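PDB 5XH8: extracellular invertase from Aspergillus kawachii, which probably hydrolyses sucrose and related beta-fructofuranosides and shows high transfructosylation activity, the kind of reaction that yields fructooligosaccharides such as 1-kestose. Local coordinates for residues Asn13-Ser21 and Glu357-Asn365; Glu24-Pro35 and Gly595-Tyr605. One frame throughout, in Å; residues are numbered along the deposited sequence.

Both contacts use the long N-terminal loop that runs into strand 37-47, and their centres lie about 20 Å apart. Along the chain the order is 13-21, 24-35, 357-365 and 595-605, so the contacts interleave. Contact 1 sets residues 13-21 on the short helix 361-364, just ahead of strand 366-385; contact 2 sets residues 24-35 against the C-terminal tail beyond strand 585-594. Trp26 bridges them, its ring touching Leu14, Phe359 and Gln364. Strands 37-47 and 366-385 are parallel neighbours in one sheet, so this loop links the start of strand 37-47 to the approach to strand 366-385 and to the chain end.

Contact 1 (Asn13-Ser21 and Glu357-Asn365); sequences NLSTLPNGS and EGFPTNQQN
Gln363 reaches the loop 13-21 through two torsions: its CG stands beside its own backbone N (chi1 -70°), and the chain then bends at chi2 (74°) to turn the amide toward Leu17. The bend delivers NE2 to Leu17 O at 2.9 Å. The N-H points almost straight at that oxygen (170°), which lies in the amide plane of Gln363, although the donor itself is tilted from the carbonyl plane of Leu17. The aliphatic part of the same side chain is packed closely, with Gln363 CG 3.2 Å from Leu14 O.

At the other end of the loop, Gly20 N bonds to Asn362 O over 3.0 Å, in the carbonyl plane and on a lone pair. A CA-H...O contact from Asn19 CA to the same Asn362 O, 3.3 Å long, adds to it. The side chains of Asn19 and Asn362 run side by side with their amide planes nearly perpendicular; Asn19 OD1 meets Asn362 CB at 3.2 Å. Gly20 occupies a type II turn, Pro18 to Ser21, which Ser21 OG braces by bonding Pro18 O at 2.8 Å. Apolar packing is modest, chiefly Leu14 CB against Pro360 CG (3.8 Å), and Ser15 OG gives only a weak bond to Gly358 O, 3.3 Å away.

Pro360 stands at the N-cap position of helix 361-364, and the loop meets the helix on the side carrying Asn362 and Gln363. Backbone bonds from Gln363 to Leu22 and from Asn365 to Gly37 continue the attachment toward the adjoining strands 366-385 and 37-47.

Contact 2 (Glu24-Pro35 and Gly595-Tyr605); sequences ETWRPRAHVLPP and GLYDAWPDRQY
Leu33 O is gripped by both terminal nitrogens of Arg603: NH2 meets Leu33 O at 2.8 Å and NH1 meets Leu33 O at 2.9 Å. The oxygen lies in the guanidinium plane, an end-on approach; NH2 comes in on a lone pair, whereas NH1 is tilted from the carbonyl plane. Arg603 is extended from CG to NE, and its flat group is sandwiched, with the Trp600 ring over one face and Pro35 on the opposite one, Pro35 CD lying 3.5 Å from Arg603 NH2. A salt bridge from NH2 to Asp78 helps to fix its rotation.

Trp600 presents its edge to the loop, NE1 donating to His31 O at 2.9 Å with the oxygen near the ring plane. One backbone bond lies beside it: Ala599 N to Arg29 O, 2.8 Å and nearly straight at 169°. Farther along, Arg29 bends at chi3 (63°) and its NH1 bonds Gly595 O, also in the guanidinium plane, at 2.8 Å. Ala30 CB packs at 3.9 Å on Tyr597 CE1.

The chain terminus is held more loosely. Arg27 NE makes a salt bridge of 3.2 Å to Tyr605 OXT, tilted from the guanidinium plane, and water 1 accepts from Arg27 and Arg603 while donating to Tyr605 O. Glu24 OE2 also comes close to Tyr605 OXT; if both groups are ionised, Arg27 would probably ease the repulsion, though Tyr605 is poorly ordered and the detail is uncertain.

Segment 595-605 follows strand 585-594 of the C-terminal beta-sandwich, and segment 24-35 leads into strand 37-47 of the propeller. The contact is thus an interdomain seam of the two-domain family 32 architecture.

Contact 1 (Asn13-Ser21 and Glu357-Asn365)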
loop_
_atom_site.group_PDB
_atom_site.type_symbol
_atom_site.label_atom_id
_atom_site.label_comp_id
_atom_site.label_asym_id
_atom_site.label_seq_id
_atom_site.Cartn_x
_atom_site.Cartn_y
_atom_site.Cartn_z
ATOM N N ASN A 13 41.757 -26.031 -7.984
ATOM C CA ASN A 13 40.480 -25.419 -8.332
ATOM C C ASN A 13 39.848 -25.126 -6.977
ATOM O O ASN A 13 39.481 -26.051 -6.248
ATOM C CB ASN A 13 39.602 -26.369 -9.141
ATOM C CG ASN A 13 38.226 -25.758 -9.500
ATOM O OD1 ASN A 13 37.763 -24.757 -8.929
ATOM N ND2 ASN A 13 37.574 -26.381 -10.447
ATOM N N LEU A 14 39.774 -23.845 -6.621
ATOM C CA LEU A 14 39.299 -23.471 -5.266
ATOM C C LEU A 14 37.887 -23.957 -4.930
ATOM O O LEU A 14 37.583 -24.185 -3.771
ATOM C CB LEU A 14 39.417 -21.968 -5.027
ATOM C CG LEU A 14 40.833 -21.416 -5.184
ATOM C CD1 LEU A 14 40.799 -19.911 -5.031
ATOM C CD2 LEU A 14 41.764 -22.039 -4.167
ATOM N N SER A 15 37.041 -24.149 -5.938
ATOM C CA SER A 15 35.707 -24.701 -5.702
ATOM C C SER A 15 35.672 -26.143 -5.240
ATOM O O SER A 15 34.607 -26.602 -4.909
ATOM C CB SER A 15 34.835 -24.534 -6.939
ATOM O OG SER A 15 34.616 -23.149 -7.115
ATOM N N THR A 16 36.811 -26.850 -5.211
ATOM C CA THR A 16 36.860 -28.213 -4.667
ATOM C C THR A 16 37.164 -28.250 -3.192
ATOM O O THR A 16 37.073 -29.310 -2.602
ATOM C CB THR A 16 37.922 -29.092 -5.393
ATOM O OG1 THR A 16 39.250 -28.562 -5.188
ATOM C CG2 THR A 16 37.616 -29.149 -6.881
ATOM N N LEU A 17 37.544 -27.119 -2.589
ATOM C CA LEU A 17 37.927 -27.113 -1.164
ATOM C C LEU A 17 36.691 -27.132 -0.247
ATOM O O LEU A 17 35.589 -26.860 -0.712
ATOM C CB LEU A 17 38.827 -25.918 -0.849
ATOM C CG LEU A 17 40.213 -25.936 -1.514
ATOM C CD1 LEU A 17 40.887 -24.582 -1.400
ATOM C CD2 LEU A 17 41.094 -27.006 -0.883
ATOM N N PRO A 18 36.869 -27.485 1.042
ATOM C CA PRO A 18 35.746 -27.463 1.968
ATOM C C PRO A 18 35.184 -26.064 2.215
ATOM O O PRO A 18 35.865 -25.049 1.993
ATOM C CB PRO A 18 36.332 -28.005 3.281
ATOM C CG PRO A 18 37.571 -28.727 2.889
ATOM C CD PRO A 18 38.088 -28.024 1.676
ATOM N N ASN A 19 33.942 -26.054 2.673
ATOM C CA ASN A 19 33.245 -24.824 3.055
ATOM C C ASN A 19 34.011 -24.142 4.158
ATOM O O ASN A 19 34.445 -24.803 5.090
ATOM C CB ASN A 19 31.854 -25.140 3.578
ATOM C CG ASN A 19 30.929 -25.625 2.491
ATOM O OD1 ASN A 19 31.196 -25.467 1.306
ATOM N ND2 ASN A 19 29.828 -26.224 2.895
ATOM N N GLY A 20 34.211 -22.835 4.034
ATOM C CA GLY A 20 34.905 -22.085 5.087
ATOM C C GLY A 20 36.419 -22.131 5.059
ATOM O O GLY A 20 37.043 -21.387 5.799
ATOM N N SER A 21 37.025 -22.963 4.189
ATOM C CA SER A 21 38.466 -23.199 4.226
ATOM C C SER A 21 39.245 -21.978 3.756
ATOM O O SER A 21 40.380 -21.791 4.169
ATOM C CB SER A 21 38.837 -24.454 3.399
ATOM O OG SER A 21 38.562 -24.259 2.020
ATOM N N GLU A 357 30.228 -16.068 -12.066
ATOM C CA GLU A 357 29.879 -17.490 -11.998
ATOM C C GLU A 357 31.057 -18.425 -11.667
ATOM O O GLU A 357 32.114 -18.360 -12.297
ATOM C CB GLU A 357 29.235 -17.913 -13.320
ATOM C CG GLU A 357 28.569 -19.282 -13.249
ATOM C CD GLU A 357 27.618 -19.547 -14.401
ATOM O OE1 GLU A 357 27.599 -18.768 -15.393
ATOM O OE2 GLU A 357 26.886 -20.553 -14.296
ATOM N N GLY A 358 30.853 -19.296 -10.686
ATOM C CA GLY A 358 31.875 -20.249 -10.254
ATOM C C GLY A 358 32.886 -19.765 -9.222
ATOM O O GLY A 358 33.808 -20.515 -8.869
ATOM N N PHE A 359 32.739 -18.530 -8.730
ATOM C CA PHE A 359 33.607 -18.015 -7.662
ATOM C C PHE A 359 33.454 -18.926 -6.426
ATOM O O PHE A 359 32.366 -19.403 -6.140
ATOM C CB PHE A 359 33.292 -16.534 -7.319
ATOM C CG PHE A 359 34.218 -15.949 -6.276
ATOM C CD1 PHE A 359 34.004 -16.172 -4.917
ATOM C CD2 PHE A 359 35.324 -15.205 -6.652
ATOM C CE1 PHE A 359 34.885 -15.690 -3.962
ATOM C CE2 PHE A 359 36.217 -14.706 -5.686
ATOM C CZ PHE A 359 35.995 -14.945 -4.345
ATOM N N PRO A 360 34.548 -19.189 -5.693
ATOM C CA PRO A 360 34.453 -20.127 -4.574
ATOM C C PRO A 360 33.826 -19.504 -3.299
ATOM O O PRO A 360 34.488 -19.309 -2.270
ATOM C CB PRO A 360 35.898 -20.548 -4.378
ATOM C CG PRO A 360 36.665 -19.341 -4.772
ATOM C CD PRO A 360 35.940 -18.800 -5.952
ATOM N N THR A 361 32.523 -19.258 -3.383
ATOM C CA THR A 361 31.790 -18.501 -2.370
ATOM C C THR A 361 31.626 -19.319 -1.103
ATOM O O THR A 361 31.888 -18.813 -0.008
ATOM C CB THR A 361 30.450 -17.974 -2.942
ATOM O OG1 THR A 361 30.771 -16.984 -3.929
ATOM C CG2 THR A 361 29.568 -17.322 -1.844
ATOM N N ASN A 362 31.295 -20.600 -1.238
ATOM C CA ASN A 362 31.145 -21.445 -0.048
ATOM C C ASN A 362 32.456 -21.649 0.688
ATOM O O ASN A 362 32.450 -21.797 1.903
ATOM C CB ASN A 362 30.537 -22.797 -0.391
ATOM C CG ASN A 362 29.116 -22.678 -0.900
ATOM O OD1 ASN A 362 28.451 -21.659 -0.718
ATOM N ND2 ASN A 362 28.654 -23.713 -1.547
ATOM N N GLN A 363 33.560 -21.610 -0.052
ATOM C CA GLN A 363 34.902 -21.742 0.525
ATOM C C GLN A 363 35.277 -20.468 1.273
ATOM O O GLN A 363 35.798 -20.511 2.388
ATOM C CB GLN A 363 35.924 -22.028 -0.588
ATOM C CG GLN A 363 35.792 -23.424 -1.198
ATOM C CD GLN A 363 34.598 -23.585 -2.125
ATOM O OE1 GLN A 363 34.135 -22.636 -2.776
ATOM N NE2 GLN A 363 34.105 -24.799 -2.209
ATOM N N GLN A 364 35.010 -19.325 0.658
ATOM C CA GLN A 364 35.318 -18.055 1.298
ATOM C C GLN A 364 34.377 -17.810 2.483
ATOM O O GLN A 364 34.810 -17.364 3.530
ATOM C CB GLN A 364 35.263 -16.916 0.280
ATOM C CG GLN A 364 35.768 -15.601 0.833
ATOM C CD GLN A 364 36.124 -14.623 -0.259
ATOM O OE1 GLN A 364 37.298 -14.390 -0.538
ATOM N NE2 GLN A 364 35.097 -14.042 -0.892
ATOM N N ASN A 365 33.102 -18.134 2.320
ATOM C CA ASN A 365 32.100 -17.905 3.345
ATOM C C ASN A 365 31.920 -16.419 3.717
ATOM O O ASN A 365 31.440 -16.114 4.808
ATOM C CB ASN A 365 32.364 -18.744 4.602
ATOM C CG ASN A 365 31.141 -18.826 5.518
ATOM O OD1 ASN A 365 30.020 -18.814 5.057
ATOM N ND2 ASN A 365 31.366 -18.869 6.810
#

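Contact 2 (Glu24-Pro35 and Gly595-Tyr605)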
loop_
_atom_site.group_PDB
_atom_site.type_symbol
_atom_site.label_atom_id
_atom_site.label_comp_id
_atom_site.label_asym_id
_atom_site.label_seq_id
_atom_site.Cartn_x
_atom_site.Cartn_y
_atom_site.Cartn_z
ATOM N N GLU A 24 39.877 -16.749 5.696
ATOM C CA GLU A 24 40.901 -15.723 5.921
ATOM C C GLU A 24 41.718 -15.326 4.705
ATOM O O GLU A 24 42.401 -14.300 4.741
ATOM C CB GLU A 24 41.842 -16.129 7.077
ATOM C CG GLU A 24 41.168 -16.286 8.443
ATOM C CD GLU A 24 40.568 -14.981 9.041
ATOM O OE1 GLU A 24 40.750 -13.880 8.471
ATOM O OE2 GLU A 24 39.881 -15.051 10.098
ATOM N N THR A 25 41.621 -16.089 3.615
ATOM C CA THR A 25 42.564 -16.002 2.505
ATOM C C THR A 25 42.747 -14.603 1.986
ATOM O O THR A 25 43.894 -14.109 1.881
ATOM C CB THR A 25 42.114 -16.916 1.345
ATOM O OG1 THR A 25 41.966 -18.247 1.840
ATOM C CG2 THR A 25 43.130 -16.918 0.190
ATOM N N TRP A 26 41.612 -13.967 1.672
ATOM C CA TRP A 26 41.582 -12.660 1.019
ATOM C C TRP A 26 40.904 -11.567 1.873
ATOM O O TRP A 26 40.666 -10.444 1.404
ATOM C CB TRP A 26 40.874 -12.819 -0.320
ATOM C CG TRP A 26 41.692 -13.583 -1.354
ATOM C CD1 TRP A 26 43.037 -13.436 -1.629
ATOM C CD2 TRP A 26 41.205 -14.574 -2.278
ATOM N NE1 TRP A 26 43.407 -14.277 -2.656
ATOM C CE2 TRP A 26 42.310 -14.993 -3.067
ATOM C CE3 TRP A 26 39.941 -15.150 -2.519
ATOM C CZ2 TRP A 26 42.189 -15.947 -4.070
ATOM C CZ3 TRP A 26 39.821 -16.107 -3.527
ATOM C CH2 TRP A 26 40.944 -16.487 -4.299
ATOM N N ARG A 27 40.650 -11.903 3.127
ATOM C CA ARG A 27 39.855 -11.093 4.032
ATOM C C ARG A 27 40.606 -9.851 4.523
ATOM O O ARG A 27 41.708 -9.948 5.059
ATOM C CB ARG A 27 39.413 -11.939 5.222
ATOM C CG ARG A 27 38.324 -11.314 6.085
ATOM C CD ARG A 27 37.770 -12.307 7.093
ATOM N NE ARG A 27 36.819 -11.651 7.984
ATOM C CZ ARG A 27 35.539 -11.377 7.712
ATOM N NH1 ARG A 27 34.968 -11.733 6.564
ATOM N NH2 ARG A 27 34.809 -10.737 8.619
ATOM N N PRO A 28 39.989 -8.680 4.368
ATOM C CA PRO A 28 40.632 -7.489 4.893
ATOM C C PRO A 28 40.554 -7.422 6.427
ATOM O O PRO A 28 39.703 -8.087 7.045
ATOM C CB PRO A 28 39.854 -6.365 4.212
ATOM C CG PRO A 28 38.491 -6.918 4.026
ATOM C CD PRO A 28 38.693 -8.373 3.738
ATOM N N ARG A 29 41.434 -6.626 7.027
ATOM C CA ARG A 29 41.390 -6.353 8.482
ATOM C C ARG A 29 40.968 -4.939 8.889
ATOM O O ARG A 29 40.589 -4.730 10.051
ATOM C CB ARG A 29 42.748 -6.687 9.112
ATOM C CG ARG A 29 43.889 -5.759 8.737
ATOM C CD ARG A 29 45.104 -5.997 9.644
ATOM N NE ARG A 29 45.653 -7.353 9.502
ATOM C CZ ARG A 29 46.937 -7.685 9.298
ATOM N NH1 ARG A 29 47.934 -6.786 9.239
ATOM N NH2 ARG A 29 47.240 -8.976 9.181
ATOM N N ALA A 30 41.075 -3.982 7.970
ATOM C CA ALA A 30 40.823 -2.561 8.250
ATOM C C ALA A 30 39.561 -2.004 7.543
ATOM O O ALA A 30 39.415 -0.783 7.417
ATOM C CB ALA A 30 42.029 -1.735 7.833
ATOM N N HIS A 31 38.663 -2.890 7.096
ATOM C CA HIS A 31 37.456 -2.496 6.350
ATOM C C HIS A 31 36.172 -2.947 7.060
ATOM O O HIS A 31 36.168 -3.909 7.833
ATOM C CB HIS A 31 37.489 -3.100 4.941
ATOM C CG HIS A 31 38.330 -2.333 3.977
ATOM N ND1 HIS A 31 39.706 -2.384 3.989
ATOM C CD2 HIS A 31 37.996 -1.504 2.966
ATOM C CE1 HIS A 31 40.179 -1.610 3.034
ATOM N NE2 HIS A 31 39.161 -1.073 2.393
ATOM N N VAL A 32 35.076 -2.255 6.757
ATOM C CA VAL A 32 33.749 -2.632 7.274
ATOM C C VAL A 32 33.136 -3.752 6.428
ATOM O O VAL A 32 32.866 -3.577 5.243
ATOM C CB VAL A 32 32.774 -1.408 7.338
ATOM C CG1 VAL A 32 31.339 -1.845 7.671
ATOM C CG2 VAL A 32 33.273 -0.424 8.351
ATOM N N LEU A 33 32.922 -4.896 7.070
ATOM C CA LEU A 33 32.212 -5.997 6.480
ATOM C C LEU A 33 31.661 -6.853 7.633
ATOM O O LEU A 33 32.177 -6.784 8.738
ATOM C CB LEU A 33 33.138 -6.793 5.527
ATOM C CG LEU A 33 34.164 -7.788 6.061
ATOM C CD1 LEU A 33 34.846 -8.487 4.884
ATOM C CD2 LEU A 33 35.205 -7.137 6.980
ATOM N N PRO A 34 30.625 -7.663 7.383
ATOM C CA PRO A 34 30.037 -8.448 8.480
ATOM C C PRO A 34 30.990 -9.529 9.011
ATOM O O PRO A 34 32.040 -9.788 8.394
ATOM C CB PRO A 34 28.788 -9.079 7.838
ATOM C CG PRO A 34 29.060 -9.044 6.366
ATOM C CD PRO A 34 29.911 -7.852 6.121
ATOM N N PRO A 35 30.624 -10.164 10.143
ATOM C CA PRO A 35 31.449 -11.247 10.678
ATOM C C PRO A 35 31.658 -12.383 9.683
ATOM O O PRO A 35 32.733 -12.972 9.655
ATOM C CB PRO A 35 30.683 -11.701 11.923
ATOM C CG PRO A 35 29.914 -10.489 12.336
ATOM C CD PRO A 35 29.481 -9.874 11.026
ATOM N N GLY A 595 51.137 -3.224 7.888
ATOM C CA GLY A 595 50.343 -3.759 8.992
ATOM C C GLY A 595 48.910 -3.248 9.089
ATOM O O GLY A 595 48.023 -3.993 9.513
ATOM N N LEU A 596 48.685 -1.990 8.711
ATOM C CA LEU A 596 47.375 -1.316 8.875
ATOM C C LEU A 596 46.926 -1.448 10.324
ATOM O O LEU A 596 47.730 -1.231 11.222
ATOM C CB LEU A 596 46.343 -1.854 7.877
ATOM C CG LEU A 596 46.774 -1.915 6.414
ATOM C CD1 LEU A 596 45.626 -2.420 5.555
ATOM C CD2 LEU A 596 47.293 -0.575 5.899
ATOM N N TYR A 597 45.678 -1.814 10.582
ATOM C CA TYR A 597 45.219 -2.027 11.951
ATOM C C TYR A 597 43.984 -2.903 11.902
ATOM O O TYR A 597 43.443 -3.145 10.823
ATOM C CB TYR A 597 44.894 -0.681 12.632
ATOM C CG TYR A 597 43.641 0.003 12.051
ATOM C CD1 TYR A 597 43.685 0.652 10.815
ATOM C CD2 TYR A 597 42.431 -0.021 12.735
ATOM C CE1 TYR A 597 42.544 1.255 10.270
ATOM C CE2 TYR A 597 41.287 0.573 12.199
ATOM C CZ TYR A 597 41.345 1.213 10.965
ATOM O OH TYR A 597 40.214 1.818 10.440
ATOM N N ASP A 598 43.536 -3.355 13.072
ATOM C CA ASP A 598 42.342 -4.179 13.214
ATOM C C ASP A 598 41.104 -3.278 13.424
ATOM O O ASP A 598 40.896 -2.711 14.492
ATOM C CB ASP A 598 42.532 -5.133 14.394
ATOM C CG ASP A 598 41.394 -6.091 14.572
ATOM O OD1 ASP A 598 40.459 -6.178 13.727
ATOM O OD2 ASP A 598 41.427 -6.805 15.602
ATOM N N ALA A 599 40.273 -3.176 12.395
ATOM C CA ALA A 599 39.048 -2.374 12.475
ATOM C C ALA A 599 37.960 -3.034 13.313
ATOM O O ALA A 599 36.975 -2.367 13.636
ATOM C CB ALA A 599 38.530 -2.030 11.083
ATOM N N TRP A 600 38.139 -4.317 13.659
ATOM C CA TRP A 600 37.195 -5.087 14.438
ATOM C C TRP A 600 37.855 -5.710 15.678
ATOM O O TRP A 600 37.881 -6.930 15.802
ATOM C CB TRP A 600 36.549 -6.183 13.535
ATOM C CG TRP A 600 35.755 -5.591 12.414
ATOM C CD1 TRP A 600 36.187 -5.353 11.139
ATOM C CD2 TRP A 600 34.408 -5.095 12.478
ATOM N NE1 TRP A 600 35.195 -4.764 10.399
ATOM C CE2 TRP A 600 34.092 -4.588 11.194
ATOM C CE3 TRP A 600 33.446 -5.034 13.487
ATOM C CZ2 TRP A 600 32.846 -4.021 10.896
ATOM C CZ3 TRP A 600 32.197 -4.476 13.191
ATOM C CH2 TRP A 600 31.915 -3.975 11.897
ATOM N N PRO A 601 38.291 -4.877 16.653
ATOM C CA PRO A 601 39.068 -5.401 17.790
ATOM C C PRO A 601 38.330 -6.372 18.695
ATOM O O PRO A 601 38.991 -7.122 19.392
ATOM C CB PRO A 601 39.486 -4.136 18.573
ATOM C CG PRO A 601 38.474 -3.102 18.190
ATOM C CD PRO A 601 38.107 -3.413 16.752
ATOM N N ASP A 602 36.998 -6.368 18.694
ATOM C CA ASP A 602 36.225 -7.286 19.523
ATOM C C ASP A 602 35.733 -8.528 18.792
ATOM O O ASP A 602 35.053 -9.326 19.406
ATOM C CB ASP A 602 35.064 -6.551 20.193
ATOM C CG ASP A 602 35.525 -5.306 20.953
ATOM O OD1 ASP A 602 36.544 -5.363 21.656
ATOM O OD2 ASP A 602 34.877 -4.247 20.830
ATOM N N ARG A 603 36.081 -8.698 17.509
ATOM C CA ARG A 603 35.997 -10.007 16.827
ATOM C C ARG A 603 37.340 -10.758 16.903
ATOM O O ARG A 603 38.414 -10.132 16.850
ATOM C CB ARG A 603 35.715 -9.823 15.322
ATOM C CG ARG A 603 34.345 -9.324 14.930
ATOM C CD ARG A 603 34.265 -9.169 13.416
ATOM N NE ARG A 603 33.076 -8.405 12.992
ATOM C CZ ARG A 603 32.850 -7.982 11.749
ATOM N NH1 ARG A 603 33.724 -8.237 10.780
ATOM N NH2 ARG A 603 31.751 -7.282 11.463
ATOM N N GLN A 604 37.285 -12.088 16.917
ATOM C CA GLN A 604 38.503 -12.925 16.755
ATOM C C GLN A 604 38.932 -13.253 15.283
ATOM O O GLN A 604 40.073 -13.670 15.063
ATOM C CB GLN A 604 38.363 -14.233 17.552
ATOM C CG GLN A 604 39.672 -14.686 18.197
ATOM C CD GLN A 604 39.736 -16.182 18.476
ATOM O OE1 GLN A 604 38.713 -16.852 18.614
ATOM N NE2 GLN A 604 40.952 -16.712 18.566
ATOM N N TYR A 605 38.038 -13.076 14.299
ATOM C CA TYR A 605 38.287 -13.471 12.886
ATOM C C TYR A 605 37.869 -12.373 11.894
ATOM O O TYR A 605 37.075 -11.495 12.270
ATOM C CB TYR A 605 37.521 -14.763 12.558
ATOM C CG TYR A 605 37.914 -15.955 13.408
ATOM C CD1 TYR A 605 39.019 -16.751 13.069
ATOM C CD2 TYR A 605 37.184 -16.289 14.559
ATOM C CE1 TYR A 605 39.387 -17.836 13.852
ATOM C CE2 TYR A 605 37.545 -17.373 15.347
ATOM C CZ TYR A 605 38.644 -18.143 14.990
ATOM O OH TYR A 605 39.001 -19.220 15.768
ATOM O OXT TYR A 605 38.293 -12.342 10.713
HETATM O O HOH W 1 36.300 -9.580 10.629
HETATM O O HOH W 2 39.693 -6.603 11.448
HETATM O O HOH W 3 34.524 -12.716 11.901
#